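Local structure of pesticidial crystal protein CRY2AA (Bacillus thuringiensis serovar kurstaki, 1I5P) at residues V19-E27 with N469-A477; D490-P498 with L619-N628. The protein kills dipteran and lepidopteran larvae as a crystal toxin that binds midgut epithelial cells and promotes their colloid-osmotic lysis. All coordinates share one frame; numbering follows the deposited sequence.

Contact 1 (V19-E27 with N469-A477); sequences VAHDPFSFE and NRKNNIYAA
Pro23 and Asn473 have the nearest CA atoms of the two backbones, 4.5 Å apart, where the segments meet at a turn and do not run alongside each other as strands. The 19-27 segment comes in extended through His21, turns at Asp22-Pro23 and enters a short helical turn, while 469-477 is still loop at this point and becomes a strand from Ile474 onward. No backbone-to-backbone hydrogen bond joins them; Pro23 O rests against Asn473 CA in a CA-H...O contact of 3.4 Å. Pro23 CB comes to 3.4 Å from Asn472 O.

The polar work falls to the amide of Asn472. With CG anti to the backbone N (chi1 -165°), that side chain reaches into the Asp22-Ser25 turn. Its OD1 accepts from His21 NE2 at 2.7 Å, a nearly straight bond (169°) that uses a lone pair in the carbonyl plane and lies within the imidazole plane, the ring standing at 79° to the amide. On the other branch, Asn472 ND2 gives a weak bond to Asp22 O, 2.9 Å away, and also donates to a water that accepts from Phe26 N. Beside this, the Phe24 ring brings CE2 to 3.8 Å from Asn473 CB. Within the turn, Asp22 OD1 accepts from Phe24 N in an Asx turn, and Asp22 OD2 is bonded to His28.

One buried amide thus ties the N-terminal segment 19-27 to the loop leading into strand 474-477, using both its oxygen and its nitrogen. The bond to Asn472 OD1 is consistent with a proton on His21 NE2, and it should fix the rotation of both flat groups.

Contact 2 (D490-P498 with L619-N628); sequences DYTGFTISP and LMNIMFVPTN
Phe494 and Phe624 face each other as an antiparallel hydrogen-bonded pair, and the Phe494 side chain can be followed outward from the strand. Its first torsion (chi1 63°) sets CG between the backbone N and the carbonyl carbon, which swings the ring over the neighbouring strand. On one flank Phe494 CE2 lies 3.6 Å from Phe624 CB, with Phe494 CD2 slightly farther from it. The other reaches the ring itself, Phe494 CE1 lying 3.6 Å from Phe624 CD1. At the tip, Phe494 CZ sits over the Phe624 face, 3.5 Å from Phe624 CD1. The result is an offset stack with planes only 8° apart and centroids separated by 4.5 Å.

Between the strands, the backbones exchange bonds: Phe624 N to Phe494 O is almost straight (177°), and Phe494 N returns one to Phe624 O. Ile496 N repeats the donation to Ile622 O, whereas the reverse bond is weak. On the same face as the phenylalanines, Ile496 CD1 meets Phe624 CE1 at 3.8 Å. Near the other end, Pro626 CB packs over a face of Tyr491, whose OH accepts from Thr627 N at 3.1 Å and is also bonded to Ser542 O.

Strand 493-496 is thereby paired with the last strand of the C-terminal jelly roll. Backbone bonds set the register, and the stacked rings and isoleucines make this face apolar: Tyr534 touches both isoleucines and Leu536 touches Phe624, while Phe494 meets Ala487 and Pro488.

How the contacts relate
The two contacts illustrate how chain segments far apart in sequence can be joined by different means in one molecule. Contact 1 joins segments whose closest ends are 442 residues apart through a side-chain amide at a turn; in contact 2 the closest ends are 121 residues apart and strand pairing does the joining. Their centres lie 17 Å apart, and their nearest atoms about 5 Å, without touching. Strand 483-486 follows contact 1 along the chain and precedes contact 2; its Leu486 touches Pro23 and Phe24. Ser270 offers a further bridge, bonding Thr495 O of contact 2 and, weakly, Lys471 NZ of contact 1. Both contacts are structural packing, contact 1 partly buried and contact 2 buried.

Contact 1 (V19-E27 with N469-A477)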
ATOM      1  N   VAL A  19      -5.810 -25.125  -8.392  1.00 48.50           N
ATOM      2  CA  VAL A  19      -4.625 -25.699  -7.758  1.00 46.90           C
ATOM      3  C   VAL A  19      -3.371 -24.828  -7.893  1.00 44.97           C
ATOM      4  O   VAL A  19      -2.515 -24.819  -7.001  1.00 45.66           O
ATOM      5  CB  VAL A  19      -4.322 -27.107  -8.328  1.00 47.47           C
ATOM      6  CG1 VAL A  19      -3.854 -26.999  -9.777  1.00 46.35           C
ATOM      7  CG2 VAL A  19      -3.293 -27.808  -7.457  1.00 46.93           C
ATOM      8  N   ALA A  20      -3.270 -24.091  -8.998  1.00 42.10           N
ATOM      9  CA  ALA A  20      -2.114 -23.231  -9.241  1.00 39.16           C
ATOM     10  C   ALA A  20      -2.403 -21.733  -9.077  1.00 36.34           C
ATOM     11  O   ALA A  20      -3.422 -21.226  -9.547  1.00 39.90           O
ATOM     12  CB  ALA A  20      -1.559 -23.498 -10.636  1.00 38.69           C
ATOM     13  N   HIS A  21      -1.489 -21.041  -8.402  1.00 30.56           N
ATOM     14  CA  HIS A  21      -1.586 -19.603  -8.159  1.00 24.20           C
ATOM     15  C   HIS A  21      -0.268 -18.977  -8.614  1.00 21.00           C
ATOM     16  O   HIS A  21       0.804 -19.477  -8.281  1.00 19.35           O
ATOM     17  CB  HIS A  21      -1.787 -19.331  -6.665  1.00 23.04           C
ATOM     18  CG  HIS A  21      -1.726 -17.879  -6.296  1.00 21.90           C
ATOM     19  ND1 HIS A  21      -2.797 -17.024  -6.440  1.00 20.50           N
ATOM     20  CD2 HIS A  21      -0.712 -17.128  -5.809  1.00 21.71           C
ATOM     21  CE1 HIS A  21      -2.447 -15.811  -6.055  1.00 19.29           C
ATOM     22  NE2 HIS A  21      -1.186 -15.846  -5.667  1.00 18.75           N
ATOM     23  N   ASP A  22      -0.344 -17.886  -9.369  1.00 17.62           N
ATOM     24  CA  ASP A  22       0.863 -17.221  -9.852  1.00 15.23           C
ATOM     25  C   ASP A  22       1.318 -16.118  -8.883  1.00 15.79           C
ATOM     26  O   ASP A  22       0.669 -15.073  -8.758  1.00 14.08           O
ATOM     27  CB  ASP A  22       0.607 -16.640 -11.242  1.00 13.48           C
ATOM     28  CG  ASP A  22       1.826 -15.974 -11.833  1.00 14.69           C
ATOM     29  OD1 ASP A  22       2.907 -16.048 -11.215  1.00 17.49           O
ATOM     30  OD2 ASP A  22       1.706 -15.374 -12.926  1.00 17.69           O
ATOM     31  N   PRO A  23       2.434 -16.350  -8.171  1.00 14.35           N
ATOM     32  CA  PRO A  23       2.977 -15.376  -7.215  1.00 13.34           C
ATOM     33  C   PRO A  23       3.498 -14.099  -7.884  1.00 12.58           C
ATOM     34  O   PRO A  23       3.896 -13.156  -7.206  1.00 10.38           O
ATOM     35  CB  PRO A  23       4.091 -16.162  -6.527  1.00 13.65           C
ATOM     36  CG  PRO A  23       4.576 -17.058  -7.631  1.00 17.09           C
ATOM     37  CD  PRO A  23       3.263 -17.571  -8.184  1.00 15.78           C
ATOM     38  N   PHE A  24       3.511 -14.087  -9.214  1.00 12.73           N
ATOM     39  CA  PHE A  24       3.962 -12.929  -9.984  1.00 13.30           C
ATOM     40  C   PHE A  24       2.889 -12.547 -11.008  1.00 15.33           C
ATOM     41  O   PHE A  24       3.207 -12.070 -12.098  1.00 15.13           O
ATOM     42  CB  PHE A  24       5.265 -13.241 -10.728  1.00 14.94           C
ATOM     43  CG  PHE A  24       6.447 -13.458  -9.830  1.00 17.37           C
ATOM     44  CD1 PHE A  24       7.005 -14.725  -9.689  1.00 16.72           C
ATOM     45  CD2 PHE A  24       7.002 -12.400  -9.120  1.00 15.53           C
ATOM     46  CE1 PHE A  24       8.099 -14.932  -8.858  1.00 18.56           C
ATOM     47  CE2 PHE A  24       8.097 -12.596  -8.283  1.00 16.00           C
ATOM     48  CZ  PHE A  24       8.645 -13.863  -8.153  1.00 17.23           C
ATOM     49  N   SER A  25       1.621 -12.760 -10.661  1.00 14.90           N
ATOM     50  CA  SER A  25       0.531 -12.443 -11.578  1.00 17.79           C
ATOM     51  C   SER A  25       0.559 -10.994 -12.074  1.00 16.64           C
ATOM     52  O   SER A  25       0.375 -10.737 -13.267  1.00 16.65           O
ATOM     53  CB  SER A  25      -0.826 -12.771 -10.937  1.00 16.17           C
ATOM     54  OG  SER A  25      -0.884 -12.349  -9.586  1.00 19.62           O
ATOM     55  N   PHE A  26       0.796 -10.052 -11.169  1.00 16.39           N
ATOM     56  CA  PHE A  26       0.867  -8.644 -11.549  1.00 15.90           C
ATOM     57  C   PHE A  26       1.983  -8.433 -12.570  1.00 15.93           C
ATOM     58  O   PHE A  26       1.782  -7.810 -13.615  1.00 14.94           O
ATOM     59  CB  PHE A  26       1.144  -7.766 -10.327  1.00 14.65           C
ATOM     60  CG  PHE A  26       1.443  -6.330 -10.671  1.00 17.16           C
ATOM     61  CD1 PHE A  26       0.419  -5.463 -11.044  1.00 16.50           C
ATOM     62  CD2 PHE A  26       2.752  -5.852 -10.655  1.00 18.31           C
ATOM     63  CE1 PHE A  26       0.688  -4.142 -11.393  1.00 17.72           C
ATOM     64  CE2 PHE A  26       3.036  -4.531 -11.005  1.00 19.79           C
ATOM     65  CZ  PHE A  26       1.998  -3.677 -11.374  1.00 19.01           C
ATOM     66  N   GLU A  27       3.165  -8.950 -12.261  1.00 16.00           N
ATOM     67  CA  GLU A  27       4.301  -8.802 -13.162  1.00 19.11           C
ATOM     68  C   GLU A  27       4.054  -9.473 -14.518  1.00 20.23           C
ATOM     69  O   GLU A  27       4.559  -9.015 -15.540  1.00 21.47           O
ATOM     70  CB  GLU A  27       5.568  -9.391 -12.526  1.00 21.18           C
ATOM     71  CG  GLU A  27       6.139  -8.622 -11.333  1.00 24.94           C
ATOM     72  CD  GLU A  27       5.275  -8.696 -10.081  1.00 29.03           C
ATOM     73  OE1 GLU A  27       4.596  -9.722  -9.867  1.00 27.36           O
ATOM     74  OE2 GLU A  27       5.287  -7.724  -9.293  1.00 31.39           O
ATOM     75  N   ASN A 469      -3.372  -5.736   0.201  1.00 11.15           N
ATOM     76  CA  ASN A 469      -2.010  -5.412  -0.186  1.00 10.20           C
ATOM     77  C   ASN A 469      -1.664  -6.150  -1.471  1.00 11.70           C
ATOM     78  O   ASN A 469      -2.215  -7.222  -1.747  1.00 11.26           O
ATOM     79  CB  ASN A 469      -1.048  -5.801   0.946  1.00  9.06           C
ATOM     80  CG  ASN A 469       0.311  -5.148   0.807  1.00  9.58           C
ATOM     81  OD1 ASN A 469       1.129  -5.569  -0.009  1.00 10.62           O
ATOM     82  ND2 ASN A 469       0.556  -4.107   1.596  1.00  8.38           N
ATOM     83  N   ARG A 470      -0.753  -5.576  -2.251  1.00 12.60           N
ATOM     84  CA  ARG A 470      -0.329  -6.181  -3.504  1.00 14.48           C
ATOM     85  C   ARG A 470       0.537  -7.419  -3.298  1.00 15.30           C
ATOM     86  O   ARG A 470       0.625  -8.274  -4.187  1.00 13.28           O
ATOM     87  CB  ARG A 470       0.452  -5.171  -4.336  1.00 16.66           C
ATOM     88  CG  ARG A 470      -0.393  -4.086  -4.978  1.00 20.82           C
ATOM     89  CD  ARG A 470       0.435  -3.307  -5.982  1.00 24.85           C
ATOM     90  NE  ARG A 470      -0.398  -2.689  -7.011  1.00 35.07           N
ATOM     91  CZ  ARG A 470      -0.872  -1.449  -6.957  1.00 36.38           C
ATOM     92  NH1 ARG A 470      -0.595  -0.675  -5.917  1.00 39.83           N
ATOM     93  NH2 ARG A 470      -1.616  -0.983  -7.949  1.00 39.06           N
ATOM     94  N   LYS A 471       1.183  -7.504  -2.136  1.00 12.27           N
ATOM     95  CA  LYS A 471       2.059  -8.626  -1.813  1.00 11.68           C
ATOM     96  C   LYS A 471       1.566  -9.940  -2.404  1.00 11.65           C
ATOM     97  O   LYS A 471       0.435 -10.351  -2.162  1.00 11.95           O
ATOM     98  CB  LYS A 471       2.196  -8.774  -0.298  1.00 10.24           C
ATOM     99  CG  LYS A 471       3.191  -9.842   0.114  1.00 11.80           C
ATOM    100  CD  LYS A 471       4.571  -9.533  -0.455  1.00 10.37           C
ATOM    101  CE  LYS A 471       5.617 -10.497   0.082  1.00  7.89           C
ATOM    102  NZ  LYS A 471       6.994 -10.092  -0.324  1.00  7.97           N
ATOM    103  N   ASN A 472       2.423 -10.605  -3.169  1.00 11.77           N
ATOM    104  CA  ASN A 472       2.028 -11.858  -3.797  1.00 12.52           C
ATOM    105  C   ASN A 472       3.197 -12.825  -4.001  1.00 12.44           C
ATOM    106  O   ASN A 472       2.991 -14.036  -4.118  1.00 10.65           O
ATOM    107  CB  ASN A 472       1.350 -11.540  -5.137  1.00 13.48           C
ATOM    108  CG  ASN A 472       0.585 -12.722  -5.718  1.00 14.46           C
ATOM    109  OD1 ASN A 472       0.093 -13.580  -4.991  1.00 13.16           O
ATOM    110  ND2 ASN A 472       0.459 -12.748  -7.043  1.00 13.99           N
ATOM    111  N   ASN A 473       4.422 -12.303  -4.020  1.00 13.30           N
ATOM    112  CA  ASN A 473       5.591 -13.155  -4.229  1.00 13.31           C
ATOM    113  C   ASN A 473       5.999 -13.901  -2.965  1.00 12.74           C
ATOM    114  O   ASN A 473       7.086 -13.704  -2.420  1.00 12.27           O
ATOM    115  CB  ASN A 473       6.773 -12.336  -4.768  1.00 12.19           C
ATOM    116  CG  ASN A 473       7.303 -11.329  -3.771  1.00 14.41           C
ATOM    117  OD1 ASN A 473       6.540 -10.654  -3.087  1.00 12.86           O
ATOM    118  ND2 ASN A 473       8.626 -11.212  -3.699  1.00 11.40           N
ATOM    119  N   ILE A 474       5.104 -14.771  -2.514  1.00 11.93           N
ATOM    120  CA  ILE A 474       5.334 -15.580  -1.330  1.00 12.37           C
ATOM    121  C   ILE A 474       5.565 -17.011  -1.799  1.00 13.07           C
ATOM    122  O   ILE A 474       4.665 -17.648  -2.346  1.00 13.20           O
ATOM    123  CB  ILE A 474       4.110 -15.564  -0.394  1.00 12.27           C
ATOM    124  CG1 ILE A 474       3.746 -14.119  -0.026  1.00 12.84           C
ATOM    125  CG2 ILE A 474       4.411 -16.378   0.860  1.00 12.72           C
ATOM    126  CD1 ILE A 474       2.373 -13.961   0.616  1.00  6.03           C
ATOM    127  N   TYR A 475       6.776 -17.507  -1.589  1.00 13.49           N
ATOM    128  CA  TYR A 475       7.122 -18.858  -1.995  1.00 15.59           C
ATOM    129  C   TYR A 475       6.283 -19.881  -1.243  1.00 14.50           C
ATOM    130  O   TYR A 475       5.675 -20.766  -1.840  1.00 15.78           O
ATOM    131  CB  TYR A 475       8.606 -19.124  -1.732  1.00 18.03           C
ATOM    132  CG  TYR A 475       9.005 -20.546  -2.035  1.00 21.27           C
ATOM    133  CD1 TYR A 475       8.822 -21.081  -3.310  1.00 23.00           C
ATOM    134  CD2 TYR A 475       9.543 -21.365  -1.045  1.00 22.64           C
ATOM    135  CE1 TYR A 475       9.164 -22.399  -3.594  1.00 24.49           C
ATOM    136  CE2 TYR A 475       9.888 -22.686  -1.315  1.00 25.88           C
ATOM    137  CZ  TYR A 475       9.696 -23.197  -2.591  1.00 25.35           C
ATOM    138  OH  TYR A 475      10.042 -24.500  -2.867  1.00 27.97           O
ATOM    139  N   ALA A 476       6.259 -19.754   0.077  1.00 14.76           N
ATOM    140  CA  ALA A 476       5.501 -20.668   0.921  1.00 14.18           C
ATOM    141  C   ALA A 476       5.577 -20.186   2.357  1.00 13.66           C
ATOM    142  O   ALA A 476       6.206 -19.174   2.651  1.00 11.92           O
ATOM    143  CB  ALA A 476       6.081 -22.082   0.820  1.00 14.09           C
ATOM    144  N   ALA A 477       4.917 -20.910   3.249  1.00 13.82           N
ATOM    145  CA  ALA A 477       4.948 -20.565   4.654  1.00 13.75           C
ATOM    146  C   ALA A 477       6.180 -21.228   5.223  1.00 14.31           C
ATOM    147  O   ALA A 477       6.482 -22.379   4.894  1.00 10.42           O
ATOM    148  CB  ALA A 477       3.715 -21.085   5.357  1.00 12.09           C
TER
HETATM  149  O   HOH W   1       1.405 -10.419  -8.346  1.00 11.56           O

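Contact 2 (D490-P498 with L619-N628)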
ATOM      1  N   ASP A 490      14.105 -14.062 -13.045  1.00 24.90           N
ATOM      2  CA  ASP A 490      15.283 -13.615 -13.782  1.00 22.23           C
ATOM      3  C   ASP A 490      16.145 -12.679 -12.944  1.00 19.07           C
ATOM      4  O   ASP A 490      15.943 -12.559 -11.737  1.00 17.82           O
ATOM      5  CB  ASP A 490      14.862 -12.929 -15.086  1.00 24.50           C
ATOM      6  CG  ASP A 490      13.940 -11.738 -14.862  1.00 25.50           C
ATOM      7  OD1 ASP A 490      13.620 -11.055 -15.859  1.00 26.70           O
ATOM      8  OD2 ASP A 490      13.537 -11.487 -13.704  1.00 26.16           O
ATOM      9  N   TYR A 491      17.109 -12.023 -13.583  1.00 16.95           N
ATOM     10  CA  TYR A 491      18.001 -11.114 -12.873  1.00 15.35           C
ATOM     11  C   TYR A 491      17.394  -9.734 -12.666  1.00 16.36           C
ATOM     12  O   TYR A 491      17.840  -8.740 -13.246  1.00 16.28           O
ATOM     13  CB  TYR A 491      19.341 -10.986 -13.602  1.00 14.00           C
ATOM     14  CG  TYR A 491      20.420 -10.319 -12.770  1.00 14.89           C
ATOM     15  CD1 TYR A 491      20.345 -10.310 -11.377  1.00 15.54           C
ATOM     16  CD2 TYR A 491      21.530  -9.727 -13.371  1.00 16.13           C
ATOM     17  CE1 TYR A 491      21.345  -9.735 -10.602  1.00 15.50           C
ATOM     18  CE2 TYR A 491      22.541  -9.144 -12.603  1.00 18.24           C
ATOM     19  CZ  TYR A 491      22.439  -9.154 -11.217  1.00 19.83           C
ATOM     20  OH  TYR A 491      23.431  -8.601 -10.438  1.00 22.84           O
ATOM     21  N   THR A 492      16.372  -9.688 -11.821  1.00 15.84           N
ATOM     22  CA  THR A 492      15.677  -8.452 -11.499  1.00 16.24           C
ATOM     23  C   THR A 492      15.796  -8.206  -9.996  1.00 14.56           C
ATOM     24  O   THR A 492      15.792  -9.156  -9.208  1.00 12.73           O
ATOM     25  CB  THR A 492      14.179  -8.556 -11.863  1.00 17.57           C
ATOM     26  OG1 THR A 492      14.045  -8.840 -13.262  1.00 21.15           O
ATOM     27  CG2 THR A 492      13.454  -7.253 -11.534  1.00 17.85           C
ATOM     28  N   GLY A 493      15.910  -6.940  -9.602  1.00 12.46           N
ATOM     29  CA  GLY A 493      16.000  -6.620  -8.186  1.00 13.61           C
ATOM     30  C   GLY A 493      14.634  -6.772  -7.540  1.00 14.26           C
ATOM     31  O   GLY A 493      13.636  -6.938  -8.239  1.00 15.61           O
ATOM     32  N   PHE A 494      14.576  -6.732  -6.214  1.00 15.09           N
ATOM     33  CA  PHE A 494      13.301  -6.872  -5.522  1.00 14.35           C
ATOM     34  C   PHE A 494      13.364  -6.336  -4.100  1.00 14.26           C
ATOM     35  O   PHE A 494      14.439  -6.249  -3.505  1.00 13.21           O
ATOM     36  CB  PHE A 494      12.864  -8.343  -5.506  1.00 14.72           C
ATOM     37  CG  PHE A 494      13.796  -9.253  -4.749  1.00 16.00           C
ATOM     38  CD1 PHE A 494      13.460  -9.715  -3.479  1.00 16.78           C
ATOM     39  CD2 PHE A 494      15.005  -9.655  -5.308  1.00 15.74           C
ATOM     40  CE1 PHE A 494      14.313 -10.565  -2.773  1.00 17.77           C
ATOM     41  CE2 PHE A 494      15.869 -10.507  -4.611  1.00 15.48           C
ATOM     42  CZ  PHE A 494      15.521 -10.962  -3.342  1.00 18.80           C
ATOM     43  N   THR A 495      12.203  -5.984  -3.555  1.00 12.11           N
ATOM     44  CA  THR A 495      12.130  -5.457  -2.201  1.00 12.30           C
ATOM     45  C   THR A 495      11.462  -6.438  -1.250  1.00 13.08           C
ATOM     46  O   THR A 495      10.793  -7.385  -1.670  1.00 13.20           O
ATOM     47  CB  THR A 495      11.315  -4.144  -2.141  1.00 10.37           C
ATOM     48  OG1 THR A 495       9.956  -4.420  -2.503  1.00  9.18           O
ATOM     49  CG2 THR A 495      11.882  -3.110  -3.089  1.00  7.24           C
ATOM     50  N   ILE A 496      11.655  -6.189   0.040  1.00 11.51           N
ATOM     51  CA  ILE A 496      11.061  -6.992   1.098  1.00 11.22           C
ATOM     52  C   ILE A 496      10.637  -6.026   2.186  1.00 11.35           C
ATOM     53  O   ILE A 496      11.468  -5.295   2.720  1.00 11.62           O
ATOM     54  CB  ILE A 496      12.063  -7.981   1.745  1.00 12.38           C
ATOM     55  CG1 ILE A 496      12.487  -9.055   0.742  1.00 11.26           C
ATOM     56  CG2 ILE A 496      11.414  -8.629   2.973  1.00  6.42           C
ATOM     57  CD1 ILE A 496      13.460 -10.083   1.334  1.00 10.78           C
ATOM     58  N   SER A 497       9.349  -6.006   2.505  1.00 12.89           N
ATOM     59  CA  SER A 497       8.874  -5.122   3.549  1.00 13.43           C
ATOM     60  C   SER A 497       9.436  -5.601   4.873  1.00 14.60           C
ATOM     61  O   SER A 497       9.387  -6.797   5.185  1.00 14.25           O
ATOM     62  CB  SER A 497       7.344  -5.130   3.628  1.00 13.53           C
ATOM     63  OG  SER A 497       6.919  -4.526   4.838  1.00 13.64           O
ATOM     64  N   PRO A 498       9.986  -4.675   5.667  1.00 13.35           N
ATOM     65  CA  PRO A 498      10.552  -5.019   6.968  1.00 13.46           C
ATOM     66  C   PRO A 498       9.497  -5.648   7.862  1.00 13.47           C
ATOM     67  O   PRO A 498       9.823  -6.305   8.843  1.00 11.06           O
ATOM     68  CB  PRO A 498      11.029  -3.669   7.491  1.00 15.28           C
ATOM     69  CG  PRO A 498      11.468  -2.977   6.236  1.00 13.37           C
ATOM     70  CD  PRO A 498      10.299  -3.278   5.319  1.00 14.96           C
ATOM     71  N   LEU A 619      13.566   0.700  10.317  1.00 17.09           N
ATOM     72  CA  LEU A 619      13.977  -0.171   9.219  1.00 16.24           C
ATOM     73  C   LEU A 619      12.818   0.049   8.246  1.00 14.31           C
ATOM     74  O   LEU A 619      11.711  -0.445   8.476  1.00 13.74           O
ATOM     75  CB  LEU A 619      14.005  -1.634   9.665  1.00 15.72           C
ATOM     76  CG  LEU A 619      15.090  -2.558   9.099  1.00 19.91           C
ATOM     77  CD1 LEU A 619      14.511  -3.960   9.000  1.00 15.38           C
ATOM     78  CD2 LEU A 619      15.581  -2.089   7.736  1.00 16.07           C
ATOM     79  N   MET A 620      13.072   0.793   7.172  1.00 14.63           N
ATOM     80  CA  MET A 620      12.025   1.130   6.211  1.00 13.06           C
ATOM     81  C   MET A 620      11.839   0.243   4.984  1.00 12.93           C
ATOM     82  O   MET A 620      10.701  -0.028   4.587  1.00 12.80           O
ATOM     83  CB  MET A 620      12.206   2.587   5.795  1.00 13.97           C
ATOM     84  CG  MET A 620      12.143   3.527   6.995  1.00 12.29           C
ATOM     85  SD  MET A 620      12.641   5.196   6.611  1.00 12.97           S
ATOM     86  CE  MET A 620      11.171   5.749   5.733  1.00 10.51           C
ATOM     87  N   ASN A 621      12.934  -0.187   4.362  1.00 11.71           N
ATOM     88  CA  ASN A 621      12.829  -1.066   3.204  1.00 12.17           C
ATOM     89  C   ASN A 621      14.087  -1.896   3.023  1.00 13.13           C
ATOM     90  O   ASN A 621      15.183  -1.499   3.420  1.00 12.06           O
ATOM     91  CB  ASN A 621      12.564  -0.276   1.915  1.00 11.97           C
ATOM     92  CG  ASN A 621      11.732  -1.072   0.899  1.00 15.61           C
ATOM     93  OD1 ASN A 621      11.636  -2.303   0.973  1.00 11.81           O
ATOM     94  ND2 ASN A 621      11.127  -0.365  -0.056  1.00 12.22           N
ATOM     95  N   ILE A 622      13.904  -3.059   2.415  1.00 13.16           N
ATOM     96  CA  ILE A 622      14.994  -3.978   2.144  1.00 13.93           C
ATOM     97  C   ILE A 622      14.968  -4.155   0.637  1.00 14.24           C
ATOM     98  O   ILE A 622      13.993  -4.665   0.083  1.00 15.73           O
ATOM     99  CB  ILE A 622      14.749  -5.343   2.839  1.00 13.97           C
ATOM    100  CG1 ILE A 622      14.643  -5.140   4.353  1.00 13.53           C
ATOM    101  CG2 ILE A 622      15.879  -6.317   2.511  1.00 11.44           C
ATOM    102  CD1 ILE A 622      14.055  -6.342   5.097  1.00 13.28           C
ATOM    103  N   MET A 623      16.024  -3.728  -0.037  1.00 13.54           N
ATOM    104  CA  MET A 623      16.039  -3.860  -1.483  1.00 18.10           C
ATOM    105  C   MET A 623      17.298  -4.464  -2.065  1.00 16.04           C
ATOM    106  O   MET A 623      18.414  -4.050  -1.744  1.00 15.78           O
ATOM    107  CB  MET A 623      15.771  -2.509  -2.146  1.00 19.58           C
ATOM    108  CG  MET A 623      16.547  -1.378  -1.549  1.00 29.28           C
ATOM    109  SD  MET A 623      15.509  -0.365  -0.498  1.00 32.70           S
ATOM    110  CE  MET A 623      16.396   1.183  -0.633  1.00 26.54           C
ATOM    111  N   PHE A 624      17.094  -5.467  -2.916  1.00 15.31           N
ATOM    112  CA  PHE A 624      18.183  -6.151  -3.598  1.00 14.46           C
ATOM    113  C   PHE A 624      18.220  -5.578  -5.007  1.00 14.13           C
ATOM    114  O   PHE A 624      17.233  -5.645  -5.746  1.00 12.75           O
ATOM    115  CB  PHE A 624      17.935  -7.659  -3.640  1.00 15.40           C
ATOM    116  CG  PHE A 624      17.852  -8.293  -2.283  1.00 16.76           C
ATOM    117  CD1 PHE A 624      16.696  -8.189  -1.526  1.00 16.33           C
ATOM    118  CD2 PHE A 624      18.945  -8.966  -1.747  1.00 18.27           C
ATOM    119  CE1 PHE A 624      16.622  -8.747  -0.253  1.00 16.95           C
ATOM    120  CE2 PHE A 624      18.881  -9.530  -0.465  1.00 15.75           C
ATOM    121  CZ  PHE A 624      17.715  -9.416   0.277  1.00 16.57           C
ATOM    122  N   VAL A 625      19.361  -5.008  -5.364  1.00 13.06           N
ATOM    123  CA  VAL A 625      19.525  -4.387  -6.665  1.00 14.49           C
ATOM    124  C   VAL A 625      20.653  -5.059  -7.445  1.00 13.64           C
ATOM    125  O   VAL A 625      21.685  -5.411  -6.875  1.00 13.82           O
ATOM    126  CB  VAL A 625      19.838  -2.882  -6.479  1.00 14.97           C
ATOM    127  CG1 VAL A 625      19.925  -2.186  -7.823  1.00 16.95           C
ATOM    128  CG2 VAL A 625      18.757  -2.246  -5.600  1.00 13.82           C
ATOM    129  N   PRO A 626      20.461  -5.262  -8.759  1.00 13.83           N
ATOM    130  CA  PRO A 626      21.509  -5.894  -9.558  1.00 14.66           C
ATOM    131  C   PRO A 626      22.802  -5.132  -9.328  1.00 15.64           C
ATOM    132  O   PRO A 626      22.826  -3.896  -9.365  1.00 16.88           O
ATOM    133  CB  PRO A 626      20.965  -5.767 -10.971  1.00 12.05           C
ATOM    134  CG  PRO A 626      19.493  -5.990 -10.740  1.00 10.99           C
ATOM    135  CD  PRO A 626      19.250  -5.055  -9.571  1.00 14.48           C
ATOM    136  N   THR A 627      23.870  -5.878  -9.076  1.00 16.82           N
ATOM    137  CA  THR A 627      25.179  -5.300  -8.784  1.00 18.43           C
ATOM    138  C   THR A 627      25.722  -4.289  -9.792  1.00 16.90           C
ATOM    139  O   THR A 627      26.492  -3.405  -9.427  1.00 17.00           O
ATOM    140  CB  THR A 627      26.231  -6.416  -8.601  1.00 20.99           C
ATOM    141  OG1 THR A 627      26.485  -7.048  -9.862  1.00 23.44           O
ATOM    142  CG2 THR A 627      25.714  -7.464  -7.624  1.00 21.66           C
ATOM    143  N   ASN A 628      25.332  -4.408 -11.053  1.00 15.08           N
ATOM    144  CA  ASN A 628      25.828  -3.490 -12.070  1.00 15.17           C
ATOM    145  C   ASN A 628      24.873  -2.343 -12.369  1.00 15.59           C
ATOM    146  O   ASN A 628      25.007  -1.662 -13.385  1.00 14.12           O
ATOM    147  CB  ASN A 628      26.143  -4.262 -13.355  1.00 16.22           C
ATOM    148  CG  ASN A 628      24.992  -5.144 -13.807  1.00 17.64           C
ATOM    149  OD1 ASN A 628      24.048  -5.390 -13.051  1.00 17.51           O
ATOM    150  ND2 ASN A 628      25.074  -5.641 -15.040  1.00 10.25           N
TER